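Local coordinates for protein putative NAD(P)H-flavin oxidoreductase (Streptococcus pyogenes serotype M1, PDB 2HAY) that binds FMN and probably acts as an NAD(P)H-dependent oxidoreductase of the nitroreductase family, at residues B[67-72]-B[77-82]; B[103-108]-B[121-126]. All blocks are in the same frame, centred on the assembly; numbering follows the deposited sequence.

Contact 1: residues B[67-72]-B[77-82]; sequences EIKPFA and YQLETA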
ATOM      1  N   GLU B  67      10.968  -2.925 -24.844  1.00 32.47           N
ATOM      2  CA  GLU B  67      10.552  -4.325 -24.756  1.00 32.88           C
ATOM      3  C   GLU B  67       9.327  -4.582 -23.870  1.00 32.28           C
ATOM      4  O   GLU B  67       8.516  -5.448 -24.177  1.00 32.02           O
ATOM      5  CB  GLU B  67      11.718  -5.182 -24.290  1.00 33.09           C
ATOM      6  CG  GLU B  67      11.589  -6.608 -24.685  1.00 35.53           C
ATOM      7  CD  GLU B  67      12.867  -7.412 -24.443  1.00 37.03           C
ATOM      8  OE1 GLU B  67      13.925  -6.806 -24.127  1.00 35.82           O
ATOM      9  OE2 GLU B  67      12.783  -8.656 -24.576  1.00 37.30           O
ATOM     10  N   ILE B  68       9.190  -3.831 -22.779  1.00 32.73           N
ATOM     11  CA  ILE B  68       8.044  -3.971 -21.872  1.00 32.69           C
ATOM     12  C   ILE B  68       6.758  -3.475 -22.544  1.00 32.82           C
ATOM     13  O   ILE B  68       5.694  -4.072 -22.401  1.00 32.61           O
ATOM     14  CB  ILE B  68       8.313  -3.245 -20.506  1.00 33.16           C
ATOM     15  CG1 ILE B  68       9.255  -4.093 -19.635  1.00 31.94           C
ATOM     16  CG2 ILE B  68       7.015  -2.917 -19.753  1.00 31.70           C
ATOM     17  CD1 ILE B  68       9.812  -3.330 -18.425  1.00 33.81           C
ATOM     18  N   LYS B  69       6.896  -2.411 -23.330  1.00 33.26           N
ATOM     19  CA  LYS B  69       5.769  -1.635 -23.873  1.00 33.73           C
ATOM     20  C   LYS B  69       4.588  -2.397 -24.557  1.00 33.14           C
ATOM     21  O   LYS B  69       3.432  -2.093 -24.253  1.00 32.47           O
ATOM     22  CB  LYS B  69       6.317  -0.522 -24.773  1.00 33.82           C
ATOM     23  CG  LYS B  69       5.567   0.797 -24.716  1.00 34.98           C
ATOM     24  CD  LYS B  69       6.244   1.838 -25.627  1.00 36.15           C
ATOM     25  CE  LYS B  69       7.247   2.716 -24.856  1.00 40.06           C
ATOM     26  NZ  LYS B  69       8.005   3.610 -25.802  1.00 41.80           N
ATOM     27  N   PRO B  70       4.860  -3.362 -25.478  1.00 32.93           N
ATOM     28  CA  PRO B  70       3.746  -4.118 -26.084  1.00 32.97           C
ATOM     29  C   PRO B  70       2.895  -4.938 -25.105  1.00 32.93           C
ATOM     30  O   PRO B  70       1.792  -5.361 -25.464  1.00 33.39           O
ATOM     31  CB  PRO B  70       4.447  -5.095 -27.043  1.00 32.82           C
ATOM     32  CG  PRO B  70       5.771  -4.517 -27.300  1.00 33.42           C
ATOM     33  CD  PRO B  70       6.157  -3.792 -26.035  1.00 32.95           C
ATOM     34  N   PHE B  71       3.403  -5.193 -23.905  1.00 32.02           N
ATOM     35  CA  PHE B  71       2.657  -6.011 -22.958  1.00 31.54           C
ATOM     36  C   PHE B  71       2.154  -5.200 -21.796  1.00 30.87           C
ATOM     37  O   PHE B  71       1.688  -5.763 -20.819  1.00 30.73           O
ATOM     38  CB  PHE B  71       3.524  -7.163 -22.452  1.00 32.11           C
ATOM     39  CG  PHE B  71       4.247  -7.901 -23.551  1.00 31.28           C
ATOM     40  CD1 PHE B  71       5.621  -7.768 -23.695  1.00 31.42           C
ATOM     41  CD2 PHE B  71       3.548  -8.693 -24.446  1.00 31.64           C
ATOM     42  CE1 PHE B  71       6.304  -8.440 -24.698  1.00 33.65           C
ATOM     43  CE2 PHE B  71       4.210  -9.381 -25.470  1.00 33.26           C
ATOM     44  CZ  PHE B  71       5.594  -9.255 -25.596  1.00 33.96           C
ATOM     45  N   ALA B  72       2.254  -3.879 -21.919  1.00 29.48           N
ATOM     46  CA  ALA B  72       1.911  -2.966 -20.852  1.00 29.10           C
ATOM     47  C   ALA B  72       0.823  -1.991 -21.315  1.00 29.29           C
ATOM     48  O   ALA B  72       1.085  -0.796 -21.444  1.00 29.62           O
ATOM     49  CB  ALA B  72       3.158  -2.234 -20.386  1.00 28.08           C
ATOM     50  N   TYR B  77       2.037   5.521 -22.732  1.00 28.81           N
ATOM     51  CA  TYR B  77       2.534   6.888 -22.782  1.00 28.09           C
ATOM     52  C   TYR B  77       3.463   7.178 -21.608  1.00 27.87           C
ATOM     53  O   TYR B  77       4.382   7.979 -21.727  1.00 28.11           O
ATOM     54  CB  TYR B  77       1.377   7.870 -22.891  1.00 28.15           C
ATOM     55  CG  TYR B  77       0.773   7.828 -24.263  1.00 27.93           C
ATOM     56  CD1 TYR B  77      -0.307   7.004 -24.544  1.00 28.24           C
ATOM     57  CD2 TYR B  77       1.315   8.584 -25.298  1.00 28.13           C
ATOM     58  CE1 TYR B  77      -0.859   6.941 -25.822  1.00 27.94           C
ATOM     59  CE2 TYR B  77       0.763   8.543 -26.594  1.00 29.69           C
ATOM     60  CZ  TYR B  77      -0.317   7.710 -26.843  1.00 29.36           C
ATOM     61  OH  TYR B  77      -0.854   7.655 -28.105  1.00 29.79           O
ATOM     62  N   GLN B  78       3.268   6.472 -20.500  1.00 27.25           N
ATOM     63  CA  GLN B  78       4.129   6.654 -19.330  1.00 27.49           C
ATOM     64  C   GLN B  78       5.576   6.215 -19.608  1.00 28.44           C
ATOM     65  O   GLN B  78       6.509   6.970 -19.347  1.00 27.99           O
ATOM     66  CB  GLN B  78       3.537   5.955 -18.106  1.00 26.60           C
ATOM     67  CG  GLN B  78       2.218   6.543 -17.644  1.00 26.31           C
ATOM     68  CD  GLN B  78       1.003   5.784 -18.156  1.00 27.96           C
ATOM     69  OE1 GLN B  78       0.904   5.433 -19.345  1.00 27.11           O
ATOM     70  NE2 GLN B  78       0.064   5.513 -17.248  1.00 30.17           N
ATOM     71  N   LEU B  79       5.747   5.001 -20.158  1.00 29.38           N
ATOM     72  CA  LEU B  79       7.045   4.526 -20.647  1.00 30.14           C
ATOM     73  C   LEU B  79       7.658   5.445 -21.726  1.00 30.98           C
ATOM     74  O   LEU B  79       8.881   5.638 -21.752  1.00 31.73           O
ATOM     75  CB  LEU B  79       6.919   3.096 -21.180  1.00 30.24           C
ATOM     76  CG  LEU B  79       6.716   1.938 -20.194  1.00 30.67           C
ATOM     77  CD1 LEU B  79       6.292   0.688 -20.948  1.00 32.14           C
ATOM     78  CD2 LEU B  79       7.973   1.648 -19.370  1.00 29.00           C
ATOM     79  N   GLU B  80       6.830   6.012 -22.607  1.00 30.92           N
ATOM     80  CA  GLU B  80       7.321   6.951 -23.607  1.00 31.40           C
ATOM     81  C   GLU B  80       7.877   8.247 -23.015  1.00 31.10           C
ATOM     82  O   GLU B  80       8.926   8.732 -23.458  1.00 31.65           O
ATOM     83  CB  GLU B  80       6.221   7.360 -24.588  1.00 31.89           C
ATOM     84  CG  GLU B  80       5.922   6.395 -25.684  1.00 35.30           C
ATOM     85  CD  GLU B  80       6.941   6.397 -26.823  1.00 38.16           C
ATOM     86  OE1 GLU B  80       7.685   7.396 -27.033  1.00 38.55           O
ATOM     87  OE2 GLU B  80       6.963   5.368 -27.521  1.00 39.99           O
ATOM     88  N   THR B  81       7.160   8.829 -22.052  1.00 29.63           N
ATOM     89  CA  THR B  81       7.326  10.258 -21.752  1.00 28.12           C
ATOM     90  C   THR B  81       7.784  10.583 -20.334  1.00 28.17           C
ATOM     91  O   THR B  81       8.239  11.707 -20.068  1.00 27.22           O
ATOM     92  CB  THR B  81       6.023  11.043 -22.041  1.00 28.37           C
ATOM     93  OG1 THR B  81       4.974  10.543 -21.222  1.00 27.37           O
ATOM     94  CG2 THR B  81       5.608  10.919 -23.527  1.00 27.20           C
ATOM     95  N   ALA B  82       7.686   9.611 -19.426  1.00 27.03           N
ATOM     96  CA  ALA B  82       7.981   9.870 -18.019  1.00 27.43           C
ATOM     97  C   ALA B  82       9.452  10.191 -17.838  1.00 27.51           C
ATOM     98  O   ALA B  82      10.292   9.708 -18.582  1.00 26.84           O
ATOM     99  CB  ALA B  82       7.571   8.682 -17.139  1.00 27.54           C
TER
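L79 of helix 76-81 packs against I68, K69 and A72 of 67-72. The tight part gathers round one methyl: L79 CD1 lies 3.9 Å from I68 CG2 and 3.8 Å from K69 CA, with A72 CB a looser neighbour at 4.3 Å. I68 and L79 cross at about a right angle. With I68 CG2 anti to the backbone N (chi1 -77° for CG1), this methyl, not the longer branch, meets the leucine. On the inner side I68 also packs on M197 of strand 192-201. The aliphatic chain of K69 runs alongside L79 in the opposite direction, its CE 3.7 Å from L79 CB, and carries the ammonium past the leucine to the outer side. There K69 NZ forms a salt bridge with E80 OE2 at 2.7 Å, coming from above the carboxylate plane, 66° out of it. A bend at chi2 (-77°) curls the exposed E80 back to this meeting. The ion pair lies on the solvent side, with the buried I68, L79 and A72 on the other. Q78, the residue just before L79, contacts the flavin and bonds weakly through NE2 to G74 O, both residues belonging to the FMN site. The arrangement is two short consecutive helices, 62-68 and 76-81, packed against each other and on the antiparallel sheet, beside the FMN pocket of the nitroreductase fold.

Contact 2: residues B[103-108]-B[121-126]; sequences NSLLRR and KLYESF. With SO4 (sulfate ion), chain G.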
ATOM      1  N   ASN B 103      16.784 -13.214   8.735  1.00 31.12           N
ATOM      2  CA  ASN B 103      17.652 -12.060   8.618  1.00 31.87           C
ATOM      3  C   ASN B 103      17.009 -10.779   9.133  1.00 31.70           C
ATOM      4  O   ASN B 103      17.697  -9.882   9.599  1.00 32.23           O
ATOM      5  CB  ASN B 103      18.118 -11.893   7.178  1.00 32.42           C
ATOM      6  CG  ASN B 103      19.068 -12.992   6.744  1.00 33.72           C
ATOM      7  OD1 ASN B 103      19.795 -13.566   7.557  1.00 36.28           O
ATOM      8  ND2 ASN B 103      19.081 -13.277   5.449  1.00 35.08           N
ATOM      9  N   SER B 104      15.681 -10.718   9.075  1.00 32.30           N
ATOM     10  CA  SER B 104      14.941  -9.529   9.476  1.00 32.73           C
ATOM     11  C   SER B 104      14.947  -9.400  11.009  1.00 32.82           C
ATOM     12  O   SER B 104      14.844  -8.303  11.555  1.00 33.26           O
ATOM     13  CB  SER B 104      13.514  -9.545   8.893  1.00 32.60           C
ATOM     14  OG  SER B 104      12.699 -10.550   9.480  1.00 33.42           O
ATOM     15  N   LEU B 105      15.092 -10.536  11.680  1.00 32.74           N
ATOM     16  CA  LEU B 105      15.234 -10.582  13.115  1.00 32.97           C
ATOM     17  C   LEU B 105      16.674 -10.274  13.515  1.00 32.94           C
ATOM     18  O   LEU B 105      16.908  -9.460  14.400  1.00 32.68           O
ATOM     19  CB  LEU B 105      14.764 -11.948  13.647  1.00 33.10           C
ATOM     20  CG  LEU B 105      13.254 -12.197  13.506  1.00 33.40           C
ATOM     21  CD1 LEU B 105      12.914 -13.672  13.645  1.00 34.20           C
ATOM     22  CD2 LEU B 105      12.469 -11.372  14.528  1.00 33.68           C
ATOM     23  N   LEU B 106      17.635 -10.911  12.849  1.00 33.39           N
ATOM     24  CA  LEU B 106      19.051 -10.644  13.086  1.00 34.05           C
ATOM     25  C   LEU B 106      19.421  -9.170  12.916  1.00 35.15           C
ATOM     26  O   LEU B 106      20.154  -8.631  13.736  1.00 35.31           O
ATOM     27  CB  LEU B 106      19.926 -11.518  12.195  1.00 33.94           C
ATOM     28  CG  LEU B 106      19.750 -13.039  12.357  1.00 35.08           C
ATOM     29  CD1 LEU B 106      20.429 -13.808  11.221  1.00 36.28           C
ATOM     30  CD2 LEU B 106      20.247 -13.537  13.729  1.00 35.36           C
ATOM     31  N   ARG B 107      18.901  -8.543  11.859  1.00 36.41           N
ATOM     32  CA  ARG B 107      19.060  -7.115  11.578  1.00 37.85           C
ATOM     33  C   ARG B 107      18.739  -6.253  12.773  1.00 38.80           C
ATOM     34  O   ARG B 107      19.337  -5.201  12.959  1.00 38.75           O
ATOM     35  CB  ARG B 107      18.114  -6.664  10.444  1.00 37.66           C
ATOM     36  CG  ARG B 107      18.659  -6.816   9.054  1.00 37.54           C
ATOM     37  CD  ARG B 107      18.073  -5.786   8.071  1.00 34.02           C
ATOM     38  NE  ARG B 107      16.638  -5.923   7.807  1.00 32.67           N
ATOM     39  CZ  ARG B 107      16.072  -6.918   7.120  1.00 31.75           C
ATOM     40  NH1 ARG B 107      16.813  -7.931   6.654  1.00 30.84           N
ATOM     41  NH2 ARG B 107      14.750  -6.930   6.934  1.00 28.43           N
ATOM     42  N   ARG B 108      17.750  -6.695  13.539  1.00 40.80           N
ATOM     43  CA  ARG B 108      17.258  -6.000  14.717  1.00 42.73           C
ATOM     44  C   ARG B 108      17.918  -6.506  16.009  1.00 43.48           C
ATOM     45  O   ARG B 108      17.500  -6.154  17.108  1.00 43.80           O
ATOM     46  CB  ARG B 108      15.741  -6.151  14.790  1.00 43.00           C
ATOM     47  CG  ARG B 108      15.002  -5.458  13.643  1.00 46.07           C
ATOM     48  CD  ARG B 108      13.578  -5.952  13.525  1.00 51.06           C
ATOM     49  NE  ARG B 108      12.957  -6.056  14.837  1.00 55.67           N
ATOM     50  CZ  ARG B 108      11.716  -6.486  15.067  1.00 58.12           C
ATOM     51  NH1 ARG B 108      11.263  -6.532  16.326  1.00 57.53           N
ATOM     52  NH2 ARG B 108      10.933  -6.863  14.051  1.00 58.19           N
ATOM     53  N   LYS B 121       8.209 -18.635  16.212  1.00 32.65           N
ATOM     54  CA  LYS B 121       7.000 -19.348  16.598  1.00 32.87           C
ATOM     55  C   LYS B 121       5.740 -18.502  16.411  1.00 31.69           C
ATOM     56  O   LYS B 121       4.712 -19.020  15.992  1.00 31.19           O
ATOM     57  CB  LYS B 121       7.111 -19.809  18.048  1.00 32.87           C
ATOM     58  CG  LYS B 121       6.304 -21.025  18.366  1.00 36.39           C
ATOM     59  CD  LYS B 121       7.020 -21.855  19.446  1.00 41.33           C
ATOM     60  CE  LYS B 121       6.712 -23.345  19.306  1.00 44.61           C
ATOM     61  NZ  LYS B 121       7.973 -24.172  19.225  1.00 45.66           N
ATOM     62  N   LEU B 122       5.821 -17.215  16.738  1.00 31.16           N
ATOM     63  CA  LEU B 122       4.740 -16.280  16.431  1.00 31.17           C
ATOM     64  C   LEU B 122       4.551 -16.093  14.926  1.00 30.16           C
ATOM     65  O   LEU B 122       3.420 -16.023  14.419  1.00 29.25           O
ATOM     66  CB  LEU B 122       5.017 -14.904  17.039  1.00 32.11           C
ATOM     67  CG  LEU B 122       3.864 -14.362  17.891  1.00 35.90           C
ATOM     68  CD1 LEU B 122       4.190 -12.932  18.302  1.00 38.29           C
ATOM     69  CD2 LEU B 122       2.482 -14.480  17.175  1.00 37.17           C
ATOM     70  N   TYR B 123       5.661 -15.970  14.212  1.00 28.98           N
ATOM     71  CA  TYR B 123       5.571 -15.754  12.760  1.00 28.37           C
ATOM     72  C   TYR B 123       4.978 -16.989  12.113  1.00 27.00           C
ATOM     73  O   TYR B 123       4.256 -16.881  11.142  1.00 26.20           O
ATOM     74  CB  TYR B 123       6.922 -15.391  12.135  1.00 29.12           C
ATOM     75  CG  TYR B 123       7.523 -14.077  12.608  1.00 29.85           C
ATOM     76  CD1 TYR B 123       8.875 -13.818  12.437  1.00 30.71           C
ATOM     77  CD2 TYR B 123       6.746 -13.110  13.249  1.00 32.45           C
ATOM     78  CE1 TYR B 123       9.437 -12.630  12.866  1.00 32.33           C
ATOM     79  CE2 TYR B 123       7.294 -11.905  13.680  1.00 31.85           C
ATOM     80  CZ  TYR B 123       8.648 -11.675  13.478  1.00 31.95           C
ATOM     81  OH  TYR B 123       9.223 -10.499  13.911  1.00 33.31           O
ATOM     82  N   GLU B 124       5.255 -18.149  12.694  1.00 26.58           N
ATOM     83  CA  GLU B 124       4.682 -19.410  12.226  1.00 26.61           C
ATOM     84  C   GLU B 124       3.152 -19.431  12.351  1.00 26.46           C
ATOM     85  O   GLU B 124       2.456 -19.695  11.380  1.00 25.58           O
ATOM     86  CB  GLU B 124       5.296 -20.626  12.947  1.00 25.71           C
ATOM     87  CG  GLU B 124       4.686 -21.956  12.462  1.00 25.98           C
ATOM     88  CD  GLU B 124       5.369 -23.190  13.013  1.00 28.56           C
ATOM     89  OE1 GLU B 124       6.379 -23.040  13.741  1.00 33.54           O
ATOM     90  OE2 GLU B 124       4.895 -24.325  12.724  1.00 30.08           O
ATOM     91  N   SER B 125       2.630 -19.169  13.551  1.00 26.68           N
ATOM     92  CA  SER B 125       1.176 -19.166  13.726  1.00 27.19           C
ATOM     93  C   SER B 125       0.543 -18.040  12.938  1.00 26.56           C
ATOM     94  O   SER B 125      -0.568 -18.193  12.442  1.00 26.52           O
ATOM     95  CB  SER B 125       0.749 -19.114  15.200  1.00 27.48           C
ATOM     96  OG  SER B 125       1.246 -17.951  15.829  1.00 30.22           O
ATOM     97  N   PHE B 126       1.259 -16.924  12.819  1.00 26.33           N
ATOM     98  CA  PHE B 126       0.814 -15.797  12.005  1.00 26.05           C
ATOM     99  C   PHE B 126       0.581 -16.221  10.544  1.00 26.13           C
ATOM    100  O   PHE B 126      -0.455 -15.901   9.966  1.00 26.59           O
ATOM    101  CB  PHE B 126       1.813 -14.640  12.077  1.00 26.01           C
ATOM    102  CG  PHE B 126       1.516 -13.504  11.120  1.00 27.13           C
ATOM    103  CD1 PHE B 126       2.395 -13.202  10.072  1.00 29.25           C
ATOM    104  CD2 PHE B 126       0.360 -12.715  11.280  1.00 26.17           C
ATOM    105  CE1 PHE B 126       2.120 -12.123   9.190  1.00 31.09           C
ATOM    106  CE2 PHE B 126       0.069 -11.655  10.417  1.00 26.00           C
ATOM    107  CZ  PHE B 126       0.936 -11.348   9.376  1.00 27.83           C
TER
HETATM  108  S   SO4 G 802       6.506  -7.595  15.513  1.00135.96           S
HETATM  109  O1  SO4 G 802       6.969  -8.960  15.925  1.00135.78           O
HETATM  110  O2  SO4 G 802       5.295  -7.831  14.612  1.00136.01           O
HETATM  111  O3  SO4 G 802       6.122  -6.761  16.820  1.00136.13           O
HETATM  112  O4  SO4 G 802       7.642  -6.821  14.692  1.00136.05           O
HETATM  113  O   HOH W   1      11.289  -9.543  11.701  1.00 36.47           O
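Y123 of helix 116-130 points its phenol at L105 of helix 99-106 and R108 just beyond it, joining two consecutive helices of the nitroreductase fold. L105 and Y123 lie alongside each other, pointing opposite ways: the leucine fork straddles one ring corner, with CD1 and CD2 each 3.7 Å from Y123 CE1, while CD2 also lies 3.4 Å from Y123 OH. Its approach to the ring is oblique. L116, R119 and L120 of helix 116-130 also touch L105. R108 comes from the direction opposite to Y123, its guanidinium plane turned 58° from the ring plane and its NH2 4.0 Å from Y123 OH, too far for a bond. A bend at chi3 (43°) turns the otherwise extended arginine toward a sulfate, probably from the crystallisation liquor. The sulfate lies by both: O4 accepts a weak bond from R108 NH2, near the guanidinium plane, and O1 lies at the edge of the Y123 ring. R119 NH2 lies close to R108 NH1 and bonds weakly to Y123 OH, a cluster of positive charge that probably favours an anion here. A water completes the link between the helices, 2.8 Å from S104 OG, to which it donates, and 3.2 Å from Y123 OH.

Contact 1 comes first along the chain and closes before contact 2 opens; strand 84-91 lies between them. Their centres are about 39 Å apart and their nearest atoms about 26 Å, so neither touches the other. Contact 1 joins helices 62-68 and 76-81 beside the four-stranded antiparallel sheet, whereas contact 2 joins helices 99-106 and 116-130, whose neighbourhood includes the second subunit. All four segments belong to the same nitroreductase domain. Contact 1 includes a residue of the FMN pocket, while R108 in contact 2 comes within about 4 Å of a bound FMN, although it is not one of the pocket residues. They are thus separate helix pairings on opposite sides of the chain's centre.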